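Local coordinates for protein scribble homolog (Homo sapiens, PDB 6EEY), which probably recruits partner proteins to a cell-polarity scaffold through its PDZ domains, which bind C-terminal peptides such as that of the alpha1D-adrenergic receptor, at residues Gly73-His76 with Gly77-Val80. The protein carries 1 engineered substitution. Residues are numbered along the deposited sequence; the frame is centred on the assembly and turned at random.
Sequences GLTH and GEAV
Thr75 and Glu78 grip each other at the start of helix 76-83. The Thr75 hydroxyl OG1 accepts from Glu78 N at 3.2 Å, and the carboxylate of Glu78 reaches back to take two bonds on one oxygen: Glu78 OE1 accepts from Thr75 N at 3.0 Å and from Thr75 OG1 at 2.8 Å. The hydroxyl comes in on the anti lone pair of OE1, whereas the amide approaches about 30° out of the carboxylate plane. The hydroxyl serves both partners because OG1 sits between its own N and carbonyl carbon (chi1 63°), turned to the opening turn. This is a capping box with Thr75 as N-cap. The helix it starts is the second one of the PDZ fold; in this family that helix and the strand corresponding to 19-23 border the peptide-binding groove, and His76, its first residue, is at the position that in class I domains typically meets the Ser or Thr two residues before the ligand's C-terminal one.

CG of His76 lies anti to the backbone N (chi1 179°), beside its own carbonyl carbon, and chi2 turns the ring so that one face meets Val80 CG2, 4.0 Å from the centroid, in a CH-pi contact; NE2 is the nearest ring atom. In the backbone of the same two residues, Val80 N donates to His76 O at 2.9 Å, one residue on from the bond of Ala79 N to Thr75 O. Both His76 and Ala79 also touch Ile21 on strand 19-23. Leu74 crosses the glutamate chain at about a right angle, its CB 4.2 Å from Glu78 CB.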
ATOM      1  N   GLY A  73     -12.054  -0.997   0.301  1.00  7.10           N
ATOM      2  CA  GLY A  73     -12.852  -2.113   0.735  1.00  8.18           C
ATOM      3  C   GLY A  73     -12.145  -3.446   0.786  1.00  7.97           C
ATOM      4  O   GLY A  73     -12.748  -4.427   1.248  1.00  8.06           O
ATOM      5  N   LEU A  74     -10.901  -3.547   0.320  1.00  7.01           N
ATOM      6  CA  LEU A  74     -10.215  -4.821   0.410  1.00  6.74           C
ATOM      7  C   LEU A  74      -9.866  -5.118   1.857  1.00  5.69           C
ATOM      8  O   LEU A  74      -9.621  -4.211   2.651  1.00  7.61           O
ATOM      9  CB  LEU A  74      -8.923  -4.821  -0.400  1.00  6.64           C
ATOM     10  CG  LEU A  74      -9.102  -4.720  -1.912  1.00  7.47           C
ATOM     11  CD1 LEU A  74      -7.778  -4.905  -2.637  1.00  9.78           C
ATOM     12  CD2 LEU A  74     -10.110  -5.737  -2.430  1.00 11.04           C
ATOM     13  N   THR A  75      -9.836  -6.393   2.201  1.00  5.95           N
ATOM     14  CA  THR A  75      -9.315  -6.747   3.505  1.00  6.70           C
ATOM     15  C   THR A  75      -7.816  -6.479   3.542  1.00  5.44           C
ATOM     16  O   THR A  75      -7.131  -6.409   2.513  1.00  5.84           O
ATOM     17  CB  THR A  75      -9.550  -8.219   3.838  1.00  6.94           C
ATOM     18  OG1 THR A  75      -8.838  -9.032   2.905  1.00  7.33           O
ATOM     19  CG2 THR A  75     -11.017  -8.567   3.819  1.00  9.80           C
ATOM     20  N   HIS A  76      -7.306  -6.366   4.755  1.00  6.14           N
ATOM     21  CA  HIS A  76      -5.881  -6.194   4.949  1.00  6.66           C
ATOM     22  C   HIS A  76      -5.101  -7.282   4.234  1.00  6.16           C
ATOM     23  O   HIS A  76      -4.103  -7.006   3.560  1.00  6.41           O
ATOM     24  CB  HIS A  76      -5.603  -6.229   6.444  1.00  6.56           C
ATOM     25  CG  HIS A  76      -4.168  -6.093   6.778  1.00  7.12           C
ATOM     26  ND1 HIS A  76      -3.535  -4.874   6.823  1.00  8.63           N
ATOM     27  CD2 HIS A  76      -3.222  -7.024   7.016  1.00  7.20           C
ATOM     28  CE1 HIS A  76      -2.261  -5.059   7.120  1.00  9.55           C
ATOM     29  NE2 HIS A  76      -2.043  -6.354   7.227  1.00  7.27           N
ATOM     30  N   GLY A  77      -5.543  -8.529   4.366  1.00  6.35           N
ATOM     31  CA  GLY A  77      -4.814  -9.630   3.772  1.00  6.85           C
ATOM     32  C   GLY A  77      -4.803  -9.571   2.262  1.00  7.36           C
ATOM     33  O   GLY A  77      -3.823  -9.958   1.627  1.00  6.63           O
ATOM     34  N   GLU A  78      -5.896  -9.108   1.663  1.00  5.55           N
ATOM     35  CA  GLU A  78      -5.933  -8.985   0.216  1.00  5.87           C
ATOM     36  C   GLU A  78      -5.019  -7.867  -0.266  1.00  5.47           C
ATOM     37  O   GLU A  78      -4.386  -7.972  -1.327  1.00  5.74           O
ATOM     38  CB  GLU A  78      -7.348  -8.698  -0.245  1.00  6.13           C
ATOM     39  CG  GLU A  78      -8.275  -9.875  -0.170  1.00  7.23           C
ATOM     40  CD  GLU A  78      -9.718  -9.465  -0.372  1.00  8.95           C
ATOM     41  OE1 GLU A  78     -10.279  -8.795   0.527  1.00  8.82           O
ATOM     42  OE2 GLU A  78     -10.271  -9.770  -1.449  1.00  9.31           O
ATOM     43  N   ALA A  79      -4.943  -6.782   0.490  1.00  5.13           N
ATOM     44  CA  ALA A  79      -4.022  -5.710   0.131  1.00  5.28           C
ATOM     45  C   ALA A  79      -2.586  -6.171   0.264  1.00  5.29           C
ATOM     46  O   ALA A  79      -1.756  -5.901  -0.605  1.00  5.36           O
ATOM     47  CB  ALA A  79      -4.291  -4.494   1.008  1.00  5.71           C
ATOM     48  N   VAL A  80      -2.274  -6.895   1.328  1.00  4.99           N
ATOM     49  CA  VAL A  80      -0.935  -7.456   1.470  1.00  6.54           C
ATOM     50  C   VAL A  80      -0.615  -8.389   0.315  1.00  7.16           C
ATOM     51  O   VAL A  80       0.507  -8.392  -0.207  1.00  7.84           O
ATOM     52  CB  VAL A  80      -0.801  -8.146   2.833  1.00  7.55           C
ATOM     53  CG1 VAL A  80       0.475  -8.961   2.882  1.00 10.16           C
ATOM     54  CG2 VAL A  80      -0.796  -7.109   3.930  1.00  9.08           C
TER